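Enterochelin esterase (Salmonella enterica subsp. enterica serovar Typhimurium, PDB 3MGA) probably hydrolyses the ester bonds of the siderophore ferric enterobactin, a step that would help release its iron inside the cell. Local coordinates at residues Ala67-Met72 against Asp104-Phe109; Thr194-Glu197 against Glu201-Leu204; Ala224-Thr227 against Leu231-Gly234. One frame throughout, in Å; residues are numbered along the deposited sequence.

In the fold
From the N terminus, the chain first enters the sandwich of antiparallel sheets. There contact 1 sets the loop after strand 52-57 against the loop after strand 92-100, enclosing a span rich in strand. In the esterase region, contact 2 closes a short turn within the loop between strands 185-193 and 204-207, and contact 3 closes the connection between helix 220-228 and strand 236-240. The three follow one another in series, and none nests in or crosses another. Contact 1 stands apart, its centre about 51 Å from that of contact 2. Contacts 2 and 3 touch, with centres about 10 Å apart, and together pack the loops flanking neighbouring strands 185-193, 236-240 and 204-207.

Contact 1: Ala67-Met72 against Asp104-Phe109; sequences AQPQTM and DVFAAF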
loop_
_atom_site.group_PDB
_atom_site.type_symbol
_atom_site.label_atom_id
_atom_site.label_comp_id
_atom_site.label_asym_id
_atom_site.label_seq_id
_atom_site.Cartn_x
_atom_site.Cartn_y
_atom_site.Cartn_z
ATOM N N ALA A 67 10.422 -15.175 7.114
ATOM C CA ALA A 67 10.268 -16.474 6.496
ATOM C C ALA A 67 11.543 -16.921 5.808
ATOM O O ALA A 67 12.306 -16.101 5.280
ATOM C CB ALA A 67 9.114 -16.441 5.491
ATOM N N GLN A 68 11.779 -18.227 5.834
ATOM C CA GLN A 68 12.921 -18.798 5.157
ATOM C C GLN A 68 12.544 -18.706 3.680
ATOM O O GLN A 68 11.412 -19.033 3.321
ATOM C CB GLN A 68 13.152 -20.246 5.603
ATOM C CG GLN A 68 13.493 -20.373 7.096
ATOM C CD GLN A 68 13.567 -21.814 7.594
ATOM O OE1 GLN A 68 13.262 -22.758 6.868
ATOM N NE2 GLN A 68 13.960 -21.979 8.854
ATOM N N PRO A 69 13.469 -18.214 2.829
ATOM C CA PRO A 69 13.222 -18.061 1.391
ATOM C C PRO A 69 12.591 -19.298 0.766
ATOM O O PRO A 69 13.157 -20.389 0.835
ATOM C CB PRO A 69 14.612 -17.805 0.824
ATOM C CG PRO A 69 15.331 -17.131 1.928
ATOM C CD PRO A 69 14.807 -17.717 3.203
ATOM N N GLN A 70 11.416 -19.111 0.172
ATOM C CA GLN A 70 10.667 -20.202 -0.443
ATOM C C GLN A 70 10.853 -20.242 -1.945
ATOM O O GLN A 70 10.651 -19.245 -2.625
ATOM C CB GLN A 70 9.179 -20.051 -0.128
ATOM C CG GLN A 70 8.875 -20.079 1.349
ATOM C CD GLN A 70 9.242 -21.405 1.975
ATOM O OE1 GLN A 70 8.959 -22.459 1.419
ATOM N NE2 GLN A 70 9.853 -21.355 3.146
ATOM N N THR A 71 11.237 -21.408 -2.446
ATOM C CA THR A 71 11.436 -21.623 -3.872
ATOM C C THR A 71 10.565 -22.775 -4.320
ATOM O O THR A 71 10.251 -23.665 -3.527
ATOM C CB THR A 71 12.896 -21.984 -4.206
ATOM O OG1 THR A 71 13.004 -22.311 -5.600
ATOM C CG2 THR A 71 13.359 -23.186 -3.380
HETATM N N MSE A 72 10.174 -22.759 -5.590
HETATM C CA MSE A 72 9.374 -23.837 -6.135
HETATM C C MSE A 72 10.274 -25.049 -6.402
HETATM O O MSE A 72 11.503 -24.993 -6.249
HETATM C CB MSE A 72 8.698 -23.429 -7.446
HETATM C CG MSE A 72 7.761 -22.240 -7.360
HETATM SE SE MSE A 72 6.716 -22.059 -8.996
HETATM C CE MSE A 72 5.685 -20.464 -8.556
ATOM N N ASP A 104 23.691 -18.884 -4.863
ATOM C CA ASP A 104 24.676 -18.416 -3.883
ATOM C C ASP A 104 24.269 -17.105 -3.201
ATOM O O ASP A 104 25.129 -16.294 -2.855
ATOM C CB ASP A 104 26.052 -18.249 -4.555
ATOM C CG ASP A 104 26.054 -17.199 -5.679
ATOM O OD1 ASP A 104 24.965 -16.724 -6.082
ATOM O OD2 ASP A 104 27.159 -16.853 -6.163
ATOM N N VAL A 105 22.969 -16.902 -2.999
ATOM C CA VAL A 105 22.482 -15.676 -2.363
ATOM C C VAL A 105 22.165 -15.920 -0.895
ATOM O O VAL A 105 22.751 -15.292 -0.016
ATOM C CB VAL A 105 21.228 -15.113 -3.068
ATOM C CG1 VAL A 105 20.748 -13.857 -2.363
ATOM C CG2 VAL A 105 21.524 -14.813 -4.524
ATOM N N PHE A 106 21.237 -16.833 -0.634
ATOM C CA PHE A 106 20.857 -17.150 0.735
ATOM C C PHE A 106 21.703 -18.270 1.327
ATOM O O PHE A 106 22.234 -19.125 0.611
ATOM C CB PHE A 106 19.385 -17.548 0.815
ATOM C CG PHE A 106 18.433 -16.454 0.410
ATOM C CD1 PHE A 106 18.182 -15.390 1.263
ATOM C CD2 PHE A 106 17.761 -16.513 -0.805
ATOM C CE1 PHE A 106 17.295 -14.387 0.905
ATOM C CE2 PHE A 106 16.872 -15.520 -1.168
ATOM C CZ PHE A 106 16.636 -14.452 -0.312
ATOM N N ALA A 107 21.824 -18.250 2.649
ATOM C CA ALA A 107 22.566 -19.269 3.368
ATOM C C ALA A 107 21.587 -20.372 3.738
ATOM O O ALA A 107 20.389 -20.262 3.468
ATOM C CB ALA A 107 23.201 -18.681 4.614
ATOM N N ALA A 108 22.095 -21.437 4.347
ATOM C CA ALA A 108 21.252 -22.552 4.756
ATOM C C ALA A 108 20.443 -22.171 5.990
ATOM O O ALA A 108 20.847 -21.302 6.763
ATOM C CB ALA A 108 22.104 -23.784 5.046
ATOM N N PHE A 109 19.293 -22.814 6.158
ATOM C CA PHE A 109 18.433 -22.573 7.309
ATOM C C PHE A 109 17.911 -23.901 7.829
ATOM O O PHE A 109 17.363 -24.699 7.067
ATOM C CB PHE A 109 17.246 -21.670 6.946
ATOM C CG PHE A 109 17.643 -20.325 6.399
ATOM C CD1 PHE A 109 18.062 -19.312 7.250
ATOM C CD2 PHE A 109 17.571 -20.063 5.037
ATOM C CE1 PHE A 109 18.427 -18.070 6.748
ATOM C CE2 PHE A 109 17.931 -18.821 4.531
ATOM C CZ PHE A 109 18.358 -17.824 5.388
#
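Pro69 meets Phe106 and Phe109 in an apolar surface contact between two loops of the N-terminal region, whose paired antiparallel sheets fit the immunoglobulin-like E-set fold. A CH-pi contact leads it: CG of Pro69 lies 3.3 Å from the Phe106 ring centroid, 9° off the ring normal. The opposite face of that ring is backed by CG1 of Val105, so the phenyl lies between two aliphatic groups. Proline suits this place because its compact, rigid ring can set C-H groups squarely over an aromatic face. The neighbouring CD of Pro69 meets CE2 of Phe109 at 3.6 Å, the side chains crossing at about a right angle. Gln68 and Phe109 run antiparallel past each other, amide and ring planes nearly parallel (19° apart), with CD of Gln68 3.7 Å from CB of Phe109. The glutamine chain is extended beyond CG (chi2 173°), which carries the amide past that methylene to where NE2 bonds to Ala110 O and Glu113 O. Within the 67-72 loop, Gln70 NE2 donates to Gln68 O at 2.8 Å. Trp54 of strand 52-57 and Trp124 of helix 117-127 stack edge-to-face with Phe106 and touch Pro69, which Leu120 of that helix also meets.

Contact 2: Thr194-Glu197 against Glu201-Leu204; sequences TGDE and ERPL
Arg202 reaches across a loop and presents the edge of its guanidinium group to the carbonyl oxygen of Gly195. The loop leads from antiparallel strand 185-193 to strand 204-207, the first parallel strand of the mixed sheet of the alpha/beta-hydrolase fold. The grip is side-on: NE and NH2 both donate to that single atom, with NH2 at 2.6 Å and NE at 2.7 Å from Gly195 O. Neither bond is straight (139° for NH2, 134° for NE, at the hydrogens), as expected when two N-H groups share one acceptor. The oxygen lies close to the guanidinium plane. Seen from the carbonyl, NH2 is in its plane, whereas NE is tilted from it. What brings the head there is a chain extended from CG to NE, launched with CG beside the backbone N (chi1 -65°), long enough to span the gap between the two loop arms.

Asp196 lies alongside the arginine, pointing the same way. Its carboxylate plane is turned by about half a right angle, although OD1 itself meets the guanidinium at its edge, near the plane. OD1 forms a salt bridge to NH2 of Arg202 at 3.3 Å, whose hydrogen bond is weak. Glycine suits position 195, since it readily adopts the almost fully extended backbone found there. Elsewhere Arg202 NH1 bonds to Pro275 O and Glu201 pairs with Arg282, so the loop between helix 256-273 and strand 284-288 meets this arm at both residues.

Arginine fits because its head offers several N-H groups in one plane, which here serve two main-chain carbonyls and a carboxylate. The grip on Gly195 is a charge-assisted pair of short hydrogen bonds to a carbonyl dipole; the salt bridge is a longer, weaker addition, whose carboxylate probably offsets part of the positive charge of this buried side chain.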
loop_
_atom_site.group_PDB
_atom_site.type_symbol
_atom_site.label_atom_id
_atom_site.label_comp_id
_atom_site.label_asym_id
_atom_site.label_seq_id
_atom_site.Cartn_x
_atom_site.Cartn_y
_atom_site.Cartn_z
ATOM N N THR A 194 -14.366 15.686 -8.719
ATOM C CA THR A 194 -15.466 14.759 -8.984
ATOM C C THR A 194 -16.856 15.364 -8.769
ATOM O O THR A 194 -17.837 14.641 -8.592
ATOM C CB THR A 194 -15.321 13.485 -8.123
ATOM O OG1 THR A 194 -15.400 13.819 -6.726
ATOM C CG2 THR A 194 -13.996 12.813 -8.417
ATOM N N GLY A 195 -16.944 16.687 -8.798
ATOM C CA GLY A 195 -18.224 17.372 -8.628
ATOM C C GLY A 195 -18.085 18.866 -8.854
ATOM O O GLY A 195 -17.034 19.446 -8.565
ATOM N N ASP A 196 -19.140 19.486 -9.380
ATOM C CA ASP A 196 -19.147 20.928 -9.649
ATOM C C ASP A 196 -20.106 21.701 -8.735
ATOM O O ASP A 196 -20.014 22.924 -8.635
ATOM C CB ASP A 196 -19.482 21.189 -11.127
ATOM C CG ASP A 196 -18.386 20.695 -12.079
ATOM O OD1 ASP A 196 -17.201 20.673 -11.679
ATOM O OD2 ASP A 196 -18.704 20.360 -13.241
ATOM N N GLU A 197 -21.022 20.990 -8.073
ATOM C CA GLU A 197 -21.972 21.619 -7.157
ATOM C C GLU A 197 -21.195 22.221 -5.991
ATOM O O GLU A 197 -20.154 21.691 -5.606
ATOM C CB GLU A 197 -22.966 20.591 -6.602
ATOM C CG GLU A 197 -23.733 19.796 -7.647
ATOM C CD GLU A 197 -24.557 20.659 -8.571
ATOM O OE1 GLU A 197 -24.760 20.238 -9.733
ATOM O OE2 GLU A 197 -24.985 21.759 -8.151
ATOM N N GLU A 201 -17.590 24.136 -1.100
ATOM C CA GLU A 201 -17.920 23.192 -0.026
ATOM C C GLU A 201 -17.197 21.859 -0.232
ATOM O O GLU A 201 -17.052 21.075 0.703
ATOM C CB GLU A 201 -19.434 22.970 0.051
ATOM C CG GLU A 201 -20.235 24.242 0.354
ATOM C CD GLU A 201 -19.955 24.817 1.741
ATOM O OE1 GLU A 201 -19.519 24.066 2.641
ATOM O OE2 GLU A 201 -20.199 26.025 1.940
ATOM N N ARG A 202 -16.745 21.605 -1.456
ATOM C CA ARG A 202 -16.019 20.370 -1.769
ATOM C C ARG A 202 -14.864 20.133 -0.822
ATOM O O ARG A 202 -14.052 21.027 -0.608
ATOM C CB ARG A 202 -15.354 20.468 -3.118
ATOM C CG ARG A 202 -16.191 20.577 -4.356
ATOM C CD ARG A 202 -15.198 21.064 -5.390
ATOM N NE ARG A 202 -15.596 20.956 -6.773
ATOM C CZ ARG A 202 -14.914 21.514 -7.765
ATOM N NH1 ARG A 202 -13.838 22.250 -7.509
ATOM N NH2 ARG A 202 -15.328 21.372 -9.012
ATOM N N PRO A 203 -14.773 18.925 -0.260
ATOM C CA PRO A 203 -13.634 18.635 0.583
ATOM C C PRO A 203 -12.381 18.385 -0.262
ATOM O O PRO A 203 -12.478 17.873 -1.389
ATOM C CB PRO A 203 -14.036 17.331 1.261
ATOM C CG PRO A 203 -14.960 16.684 0.302
ATOM C CD PRO A 203 -15.728 17.804 -0.299
ATOM N N LEU A 204 -11.230 18.761 0.284
ATOM C CA LEU A 204 -9.934 18.536 -0.331
ATOM C C LEU A 204 -9.347 17.293 0.327
ATOM O O LEU A 204 -9.443 17.125 1.552
ATOM C CB LEU A 204 -8.983 19.702 -0.066
ATOM C CG LEU A 204 -7.512 19.450 -0.453
ATOM C CD1 LEU A 204 -7.369 19.252 -1.969
ATOM C CD2 LEU A 204 -6.616 20.595 0.007
#

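Contact 3: Ala224-Thr227 against Leu231-Gly234; sequences ASLT and LLPG
Leu232 folds back over the end of helix 220-228, and its side chain can be followed outward against Leu226 and Thr227. CB starts beside the hydroxyl of Thr227, 4.1 Å from OG1. CG, placed beside its own backbone N (chi1 -72°), then comes to 3.7 Å from the CB of Leu226. From there CD1 presses to 3.5 Å on that same Leu226 CB and also meets Leu226 CD1 at 3.9 Å, methyl against methyl. A branched apolar side chain suits this buried place because it can touch Leu226 on one helix and Leu396 and Met397 on another, helix 385-399. Helix 220-228 belongs to a beta-alpha-beta crossover of the alpha/beta-hydrolase fold, joining parallel strand 204-207 to its neighbour 236-240, and this contact sits where the chain leaves the helix for the second strand. Here Leu226 O accepts from Leu231 N, five residues on, at 2.9 Å, and takes a weak second bond from Leu232 N. Thr227 adds a polar link: its OG1 lies beside the backbone N, bonds back to Leu223 O, and accepts from a water at 2.6 Å. The same water donates to Pro233 O at 2.7 Å, bridging helix and departing loop.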
loop_
_atom_site.group_PDB
_atom_site.type_symbol
_atom_site.label_atom_id
_atom_site.label_comp_id
_atom_site.label_asym_id
_atom_site.label_seq_id
_atom_site.Cartn_x
_atom_site.Cartn_y
_atom_site.Cartn_z
ATOM N N ALA A 224 -14.311 8.060 -9.064
ATOM C CA ALA A 224 -15.474 8.496 -9.838
ATOM C C ALA A 224 -16.639 7.527 -9.635
ATOM O O ALA A 224 -17.794 7.944 -9.537
ATOM C CB ALA A 224 -15.123 8.627 -11.331
ATOM N N SER A 225 -16.334 6.236 -9.560
ATOM C CA SER A 225 -17.363 5.224 -9.346
ATOM C C SER A 225 -18.065 5.439 -8.004
ATOM O O SER A 225 -19.280 5.409 -7.931
ATOM C CB SER A 225 -16.759 3.824 -9.400
ATOM O OG SER A 225 -17.760 2.843 -9.196
ATOM N N LEU A 226 -17.293 5.653 -6.944
ATOM C CA LEU A 226 -17.866 5.888 -5.615
ATOM C C LEU A 226 -18.662 7.191 -5.560
ATOM O O LEU A 226 -19.683 7.278 -4.870
ATOM C CB LEU A 226 -16.788 5.849 -4.541
ATOM C CG LEU A 226 -16.227 4.443 -4.341
ATOM C CD1 LEU A 226 -15.084 4.441 -3.323
ATOM C CD2 LEU A 226 -17.336 3.488 -3.920
ATOM N N THR A 227 -18.207 8.190 -6.306
ATOM C CA THR A 227 -18.907 9.460 -6.379
ATOM C C THR A 227 -20.262 9.288 -7.098
ATOM O O THR A 227 -21.291 9.811 -6.637
ATOM C CB THR A 227 -18.061 10.516 -7.083
ATOM O OG1 THR A 227 -16.824 10.683 -6.364
ATOM C CG2 THR A 227 -18.803 11.823 -7.138
ATOM N N LEU A 231 -21.556 7.517 -2.691
ATOM C CA LEU A 231 -20.851 6.991 -1.528
ATOM C C LEU A 231 -19.652 7.879 -1.147
ATOM O O LEU A 231 -18.995 7.647 -0.140
ATOM C CB LEU A 231 -20.442 5.535 -1.758
ATOM C CG LEU A 231 -21.623 4.549 -1.839
ATOM C CD1 LEU A 231 -21.138 3.143 -2.136
ATOM C CD2 LEU A 231 -22.471 4.550 -0.545
ATOM N N LEU A 232 -19.370 8.877 -1.974
ATOM C CA LEU A 232 -18.332 9.878 -1.704
ATOM C C LEU A 232 -18.898 11.196 -2.218
ATOM O O LEU A 232 -19.666 11.211 -3.173
ATOM C CB LEU A 232 -16.998 9.589 -2.404
ATOM C CG LEU A 232 -16.069 8.452 -1.971
ATOM C CD1 LEU A 232 -14.904 8.359 -2.951
ATOM C CD2 LEU A 232 -15.535 8.617 -0.542
ATOM N N PRO A 233 -18.533 12.307 -1.581
ATOM C CA PRO A 233 -19.026 13.590 -2.036
ATOM C C PRO A 233 -18.169 14.110 -3.179
ATOM O O PRO A 233 -17.037 13.645 -3.354
ATOM C CB PRO A 233 -18.822 14.472 -0.812
ATOM C CG PRO A 233 -17.562 13.932 -0.192
ATOM C CD PRO A 233 -17.596 12.440 -0.449
ATOM N N GLY A 234 -18.695 15.041 -3.969
ATOM C CA GLY A 234 -17.897 15.638 -5.027
ATOM C C GLY A 234 -16.733 16.296 -4.311
ATOM O O GLY A 234 -16.940 17.092 -3.405
HETATM O O HOH W 1 -15.299 12.131 -4.849
#